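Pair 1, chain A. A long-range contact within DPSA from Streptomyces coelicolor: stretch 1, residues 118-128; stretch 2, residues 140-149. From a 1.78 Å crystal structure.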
# COMPACT_ATOMS: atom_id res chain seq x y z
N GLY A 118 -6.00 -6.81 37.73
CA GLY A 118 -6.84 -7.99 37.80
C GLY A 118 -6.67 -8.88 36.58
O GLY A 118 -6.63 -10.12 36.70
N VAL A 119 -6.60 -8.25 35.41
CA VAL A 119 -6.52 -9.04 34.19
C VAL A 119 -5.15 -9.75 34.14
O VAL A 119 -5.04 -10.96 33.79
CB VAL A 119 -6.65 -8.09 32.93
CG1 VAL A 119 -6.43 -8.99 31.69
CG2 VAL A 119 -8.16 -7.62 32.80
N VAL A 120 -4.08 -9.03 34.48
CA VAL A 120 -2.70 -9.58 34.40
C VAL A 120 -2.61 -10.73 35.44
O VAL A 120 -2.05 -11.79 35.13
CB VAL A 120 -1.66 -8.45 34.70
CG1 VAL A 120 -0.28 -9.14 35.04
CG2 VAL A 120 -1.60 -7.61 33.39
N GLU A 121 -3.12 -10.52 36.62
CA GLU A 121 -3.01 -11.64 37.59
C GLU A 121 -3.85 -12.84 37.15
O GLU A 121 -3.35 -13.98 37.35
CB GLU A 121 -3.54 -11.19 39.04
CG GLU A 121 -2.50 -10.21 39.58
CD GLU A 121 -2.97 -9.55 40.92
OE1 GLU A 121 -4.17 -9.56 41.25
OE2 GLU A 121 -2.12 -8.91 41.56
N GLY A 122 -5.03 -12.64 36.55
CA GLY A 122 -5.84 -13.73 36.02
C GLY A 122 -5.10 -14.46 34.91
O GLY A 122 -5.15 -15.71 34.83
N MET A 123 -4.44 -13.68 34.04
CA MET A 123 -3.68 -14.33 32.92
C MET A 123 -2.47 -15.08 33.47
O MET A 123 -2.16 -16.18 32.98
CB MET A 123 -3.17 -13.26 31.94
CG MET A 123 -4.39 -12.72 31.10
SD MET A 123 -5.03 -13.87 29.87
CE MET A 123 -3.79 -13.66 28.55
N ARG A 124 -1.83 -14.53 34.51
CA ARG A 124 -0.63 -15.24 35.01
C ARG A 124 -1.06 -16.59 35.64
O ARG A 124 -0.32 -17.57 35.49
CB ARG A 124 0.02 -14.40 36.15
CG ARG A 124 1.02 -13.46 35.61
CD ARG A 124 2.01 -12.87 36.70
NE ARG A 124 2.81 -11.93 35.90
CZ ARG A 124 3.94 -12.27 35.24
NH1 ARG A 124 4.49 -13.45 35.48
NH2 ARG A 124 4.59 -11.40 34.45
N ALA A 125 -2.21 -16.59 36.33
CA ALA A 125 -2.75 -17.82 36.94
C ALA A 125 -3.11 -18.81 35.82
O ALA A 125 -2.82 -20.04 35.90
CB ALA A 125 -3.98 -17.59 37.82
N ALA A 126 -3.72 -18.31 34.75
CA ALA A 126 -4.09 -19.17 33.63
C ALA A 126 -2.83 -19.72 32.93
O ALA A 126 -2.87 -20.89 32.44
CB ALA A 126 -4.99 -18.35 32.56
N VAL A 127 -1.73 -18.94 32.80
CA VAL A 127 -0.46 -19.46 32.20
C VAL A 127 0.02 -20.68 33.02
O VAL A 127 0.44 -21.72 32.46
CB VAL A 127 0.62 -18.39 32.26
CG1 VAL A 127 2.01 -18.96 31.99
CG2 VAL A 127 0.24 -17.29 31.15
N GLU A 128 -0.06 -20.50 34.34
CA GLU A 128 0.50 -21.59 35.19
C GLU A 128 -0.39 -22.85 35.03
O GLU A 128 0.15 -23.95 34.84
CB GLU A 128 0.44 -21.04 36.67
CG GLU A 128 0.30 -22.19 37.68
CD GLU A 128 1.65 -22.57 38.20
OE1 GLU A 128 2.64 -22.13 37.54
OE2 GLU A 128 1.73 -23.29 39.25
N LEU A 140 0.55 -19.28 23.96
CA LEU A 140 -0.35 -18.20 23.47
C LEU A 140 -0.60 -17.24 24.65
O LEU A 140 -0.49 -15.97 24.48
CB LEU A 140 -1.69 -18.87 23.11
CG LEU A 140 -2.83 -17.85 22.81
CD1 LEU A 140 -2.46 -17.04 21.52
CD2 LEU A 140 -4.15 -18.64 22.57
N LEU A 141 -0.91 -17.81 25.84
CA LEU A 141 -1.26 -16.92 26.93
C LEU A 141 -0.05 -16.08 27.41
O LEU A 141 -0.23 -14.92 27.86
CB LEU A 141 -1.80 -17.75 28.16
CG LEU A 141 -3.15 -18.44 27.85
CD1 LEU A 141 -3.44 -19.39 29.04
CD2 LEU A 141 -4.28 -17.40 27.68
N ILE A 142 1.15 -16.66 27.39
CA ILE A 142 2.32 -15.84 27.86
C ILE A 142 2.57 -14.59 26.97
O ILE A 142 2.87 -13.53 27.54
CB ILE A 142 3.59 -16.73 27.87
CG1 ILE A 142 3.40 -17.68 29.03
CG2 ILE A 142 4.82 -15.81 28.14
CD1 ILE A 142 4.54 -18.81 28.96
N GLY A 143 2.50 -14.73 25.65
CA GLY A 143 2.65 -13.54 24.78
C GLY A 143 1.54 -12.48 25.05
O GLY A 143 1.87 -11.26 25.07
N GLN A 144 0.29 -12.90 25.26
CA GLN A 144 -0.80 -11.99 25.58
C GLN A 144 -0.54 -11.29 26.90
O GLN A 144 -0.71 -10.06 27.02
CB GLN A 144 -2.13 -12.76 25.68
CG GLN A 144 -2.42 -13.40 24.26
CD GLN A 144 -3.78 -14.01 24.23
OE1 GLN A 144 -4.28 -14.39 25.30
NE2 GLN A 144 -4.40 -14.22 23.03
N LEU A 145 -0.11 -12.11 27.90
CA LEU A 145 0.20 -11.56 29.25
C LEU A 145 1.21 -10.42 29.10
O LEU A 145 1.05 -9.34 29.69
CB LEU A 145 0.82 -12.72 30.10
CG LEU A 145 1.47 -12.16 31.45
CD1 LEU A 145 0.38 -11.61 32.39
CD2 LEU A 145 2.07 -13.46 32.07
N ARG A 146 2.27 -10.63 28.34
CA ARG A 146 3.33 -9.55 28.26
C ARG A 146 2.77 -8.32 27.57
O ARG A 146 2.97 -7.19 28.05
CB ARG A 146 4.54 -10.06 27.46
CG ARG A 146 5.67 -8.94 27.49
CD ARG A 146 7.06 -9.51 26.97
NE ARG A 146 6.94 -9.80 25.51
CZ ARG A 146 6.83 -11.04 25.00
NH1 ARG A 146 6.82 -12.16 25.76
NH2 ARG A 146 6.67 -11.20 23.64
N ASP A 147 2.00 -8.51 26.50
CA ASP A 147 1.40 -7.34 25.84
C ASP A 147 0.46 -6.57 26.79
O ASP A 147 0.48 -5.31 26.78
CB ASP A 147 0.60 -7.78 24.58
CG ASP A 147 1.56 -8.13 23.38
OD1 ASP A 147 2.75 -7.82 23.41
OD2 ASP A 147 1.04 -8.70 22.42
N LEU A 148 -0.32 -7.29 27.59
CA LEU A 148 -1.24 -6.60 28.52
C LEU A 148 -0.41 -5.87 29.56
O LEU A 148 -0.76 -4.69 29.91
CB LEU A 148 -2.14 -7.63 29.28
CG LEU A 148 -3.14 -8.29 28.24
CD1 LEU A 148 -3.77 -9.61 28.84
CD2 LEU A 148 -4.32 -7.30 27.91
N GLU A 149 0.67 -6.50 30.09
CA GLU A 149 1.50 -5.78 31.07
C GLU A 149 2.15 -4.55 30.45
O GLU A 149 2.35 -3.53 31.15
CB GLU A 149 2.62 -6.71 31.55
CG GLU A 149 2.05 -7.79 32.45
CD GLU A 149 3.13 -8.82 32.83
OE1 GLU A 149 4.17 -8.96 32.12
OE2 GLU A 149 2.83 -9.63 33.79

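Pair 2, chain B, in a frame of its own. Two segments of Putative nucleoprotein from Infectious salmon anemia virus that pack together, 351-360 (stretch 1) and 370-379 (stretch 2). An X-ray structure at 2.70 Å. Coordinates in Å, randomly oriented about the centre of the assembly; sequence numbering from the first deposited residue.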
# COMPACT_ATOMS: atom_id res chain seq x y z
N GLU B 351 26.50 5.50 -14.39
CA GLU B 351 26.59 4.06 -14.44
C GLU B 351 25.87 3.49 -15.65
O GLU B 351 26.39 2.62 -16.34
CB GLU B 351 26.00 3.47 -13.16
CG GLU B 351 25.78 1.97 -13.20
CD GLU B 351 27.07 1.19 -13.17
OE1 GLU B 351 27.97 1.54 -12.37
OE2 GLU B 351 27.18 0.20 -13.94
N GLN B 352 24.66 3.98 -15.91
CA GLN B 352 23.89 3.53 -17.06
C GLN B 352 24.51 3.99 -18.38
O GLN B 352 24.45 3.28 -19.38
CB GLN B 352 22.46 4.00 -16.92
CG GLN B 352 21.75 3.29 -15.79
CD GLN B 352 20.49 4.00 -15.29
OE1 GLN B 352 20.51 5.19 -14.96
NE2 GLN B 352 19.40 3.25 -15.19
N ARG B 353 25.12 5.18 -18.37
CA ARG B 353 25.75 5.73 -19.57
C ARG B 353 26.93 4.86 -20.04
O ARG B 353 27.00 4.50 -21.21
CB ARG B 353 26.19 7.19 -19.37
CG ARG B 353 25.02 8.14 -19.17
CD ARG B 353 25.41 9.61 -19.24
NE ARG B 353 24.39 10.43 -18.59
CZ ARG B 353 24.46 10.86 -17.33
NH1 ARG B 353 25.53 10.59 -16.59
NH2 ARG B 353 23.46 11.57 -16.82
N LEU B 354 27.85 4.55 -19.13
CA LEU B 354 28.96 3.65 -19.41
C LEU B 354 28.43 2.31 -19.85
O LEU B 354 28.83 1.77 -20.88
CB LEU B 354 29.85 3.45 -18.18
CG LEU B 354 30.46 4.76 -17.69
CD1 LEU B 354 31.32 4.50 -16.47
CD2 LEU B 354 31.25 5.42 -18.81
N LEU B 355 27.51 1.77 -19.05
CA LEU B 355 26.90 0.47 -19.31
C LEU B 355 26.32 0.43 -20.73
O LEU B 355 26.59 -0.50 -21.49
CB LEU B 355 25.84 0.20 -18.25
CG LEU B 355 25.57 -1.20 -17.71
CD1 LEU B 355 26.83 -2.01 -17.49
CD2 LEU B 355 24.78 -1.08 -16.40
N THR B 356 25.54 1.45 -21.07
CA THR B 356 25.05 1.63 -22.43
C THR B 356 26.16 1.63 -23.51
O THR B 356 26.04 0.96 -24.54
CB THR B 356 24.23 2.95 -22.56
OG1 THR B 356 23.07 2.89 -21.73
CG2 THR B 356 23.82 3.21 -24.01
N SER B 357 27.23 2.38 -23.27
CA SER B 357 28.32 2.45 -24.25
C SER B 357 29.05 1.12 -24.33
O SER B 357 29.59 0.77 -25.38
CB SER B 357 29.30 3.56 -23.90
OG SER B 357 28.73 4.83 -24.13
N ALA B 358 29.08 0.40 -23.22
CA ALA B 358 29.70 -0.90 -23.15
C ALA B 358 29.09 -1.92 -24.13
O ALA B 358 29.73 -2.90 -24.49
CB ALA B 358 29.66 -1.42 -21.73
N LEU B 359 27.85 -1.70 -24.57
CA LEU B 359 27.26 -2.60 -25.57
C LEU B 359 27.86 -2.38 -26.94
O LEU B 359 27.85 -1.27 -27.47
CB LEU B 359 25.75 -2.44 -25.67
CG LEU B 359 24.95 -2.84 -24.44
CD1 LEU B 359 23.61 -2.13 -24.50
CD2 LEU B 359 24.76 -4.35 -24.38
N LYS B 360 28.40 -3.45 -27.51
CA LYS B 360 29.03 -3.36 -28.81
C LYS B 360 28.56 -4.47 -29.74
O LYS B 360 28.42 -5.63 -29.34
CB LYS B 360 30.54 -3.37 -28.65
CG LYS B 360 31.08 -2.02 -28.23
CD LYS B 360 32.38 -2.13 -27.47
CE LYS B 360 32.89 -0.74 -27.14
NZ LYS B 360 34.03 -0.79 -26.19
N ARG B 370 24.58 -10.28 -21.01
CA ARG B 370 24.91 -9.90 -19.63
C ARG B 370 24.86 -8.38 -19.46
O ARG B 370 24.24 -7.86 -18.52
CB ARG B 370 26.27 -10.44 -19.20
N ILE B 371 25.49 -7.66 -20.38
CA ILE B 371 25.48 -6.21 -20.33
C ILE B 371 24.07 -5.67 -20.54
O ILE B 371 23.61 -4.83 -19.77
CB ILE B 371 26.43 -5.58 -21.35
CG1 ILE B 371 27.85 -6.12 -21.15
CG2 ILE B 371 26.43 -4.07 -21.22
CD1 ILE B 371 28.88 -5.55 -22.12
N MSE B 372 23.40 -6.15 -21.57
CA MSE B 372 22.05 -5.71 -21.87
C MSE B 372 21.13 -5.91 -20.67
O MSE B 372 20.40 -5.01 -20.28
CB MSE B 372 21.51 -6.45 -23.09
CG MSE B 372 20.05 -6.22 -23.35
SE MSE B 372 19.71 -4.39 -23.98
CE MSE B 372 20.42 -4.57 -25.81
N ASP B 373 21.19 -7.09 -20.08
CA ASP B 373 20.39 -7.41 -18.92
C ASP B 373 20.70 -6.51 -17.75
O ASP B 373 19.78 -6.01 -17.08
CB ASP B 373 20.61 -8.86 -18.48
CG ASP B 373 19.87 -9.85 -19.37
OD1 ASP B 373 19.05 -9.38 -20.20
OD2 ASP B 373 20.12 -11.07 -19.25
N THR B 374 21.99 -6.32 -17.48
CA THR B 374 22.42 -5.41 -16.44
C THR B 374 21.80 -4.03 -16.69
O THR B 374 21.24 -3.44 -15.78
CB THR B 374 23.96 -5.24 -16.43
OG1 THR B 374 24.59 -6.52 -16.46
CG2 THR B 374 24.41 -4.46 -15.21
N LEU B 375 21.89 -3.56 -17.93
CA LEU B 375 21.34 -2.26 -18.31
C LEU B 375 19.83 -2.16 -18.06
O LEU B 375 19.35 -1.22 -17.43
CB LEU B 375 21.66 -1.94 -19.77
CG LEU B 375 21.06 -0.59 -20.20
CD1 LEU B 375 21.69 0.57 -19.43
CD2 LEU B 375 21.16 -0.35 -21.70
N CYS B 376 19.10 -3.15 -18.56
CA CYS B 376 17.68 -3.27 -18.31
C CYS B 376 17.36 -3.21 -16.83
O CYS B 376 16.46 -2.45 -16.42
CB CYS B 376 17.14 -4.56 -18.91
SG CYS B 376 17.19 -4.58 -20.69
N THR B 377 18.07 -4.01 -16.04
CA THR B 377 17.85 -4.05 -14.59
C THR B 377 18.10 -2.68 -13.97
O THR B 377 17.34 -2.24 -13.10
CB THR B 377 18.74 -5.07 -13.90
OG1 THR B 377 18.42 -6.38 -14.37
CG2 THR B 377 18.55 -5.02 -12.39
N SER B 378 19.15 -2.00 -14.43
CA SER B 378 19.48 -0.69 -13.92
C SER B 378 18.34 0.28 -14.18
O SER B 378 18.03 1.14 -13.36
CB SER B 378 20.79 -0.16 -14.53
OG SER B 378 20.64 0.21 -15.89
N PHE B 379 17.70 0.10 -15.33
CA PHE B 379 16.60 0.96 -15.74
C PHE B 379 15.39 0.79 -14.83
O PHE B 379 14.60 1.71 -14.68
CB PHE B 379 16.26 0.71 -17.20
CG PHE B 379 17.03 1.57 -18.14
CD1 PHE B 379 17.11 2.95 -17.91
CD2 PHE B 379 17.69 1.04 -19.24
CE1 PHE B 379 17.83 3.78 -18.76
CE2 PHE B 379 18.42 1.87 -20.09
CZ PHE B 379 18.50 3.24 -19.85

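The sharpest difference lies in how polar groups are used at one end of the interface. In pair 1, Arg A124 and Glu A149 form a salt bridge, with Arg A124 NH2 2.6 Å from Glu A149 OE2 and an N-H...acceptor angle of 140°; a second, weak hydrogen bond joins Arg A124 NE to the same OE2 at 3.1 Å and 121°. The superposition places Thr B356 and Phe B379 at these two positions, and no charged pair exists there. Instead, Thr B356 OG1 turns back on its own helix, donating to Gln B352 O at 2.8 Å. The polar link across pair 2 is a weak hydrogen bond from Gln B352 NE2 to Ser B378 OG, 3.4 Å long at 152°, between positions that in pair 1 carry Val A120 and Leu A148, an apolar contact in which Val A120 CG2 lies 4.1 Å from Leu A148 CB.

The backbones beneath these differences are nearly the same. Fourteen central residues superpose with an RMSD of 0.3 Å. Both helix pairs run close to antiparallel, with signed crossing angles of -160° and -153° and closest axis approaches of 9.2 and 9.3 Å. The register also matches: Met A123 lies nearest Leu A145 (CA to CA 6.0 Å), as Leu B355 does Leu B375 (CA to CA 6.3 Å). Stretch 1 of pair 1 stays helical throughout, whereas Leu B359 is already in loop, with psi at 124°. Its CA nevertheless falls 0.9 Å from that of Val A127, and the side-chain centres differ by just 0.4 Å.

At the centre, Met A123 and Leu B355 are equivalent knobs. Met A123, m at all three chi angles, sits among Leu A141, Gln A144, Leu A145 and Leu A148; its CE reaches Gln A144 OE1 at 3.4 Å, an oxygen buried without a partner. Leu B355 occupies the matching hole among Ile B371, Thr B374, Leu B375 and Ser B378, and its CD2 meets Thr B374 CG2 at 3.6 Å. The hydroxyl of Thr B374 bonds within its own helix, with OG1 donating to Arg B370 O at a very short 2.5 Å.

The best-conserved side-chain placement is Leu A145 and Leu B375, both t,p, with centres 0.3 Å apart. Leu A145 CD2 also covers one face of the Arg A124 guanidinium, while Leu B375 CD1 approaches Thr B356 OG1 at 3.5 Å. Farther along, Val A127 CG2 packs on Leu A141 CB at 3.6 Å; Leu B359 CD2 meets Ile B371 CG2 at the same distance.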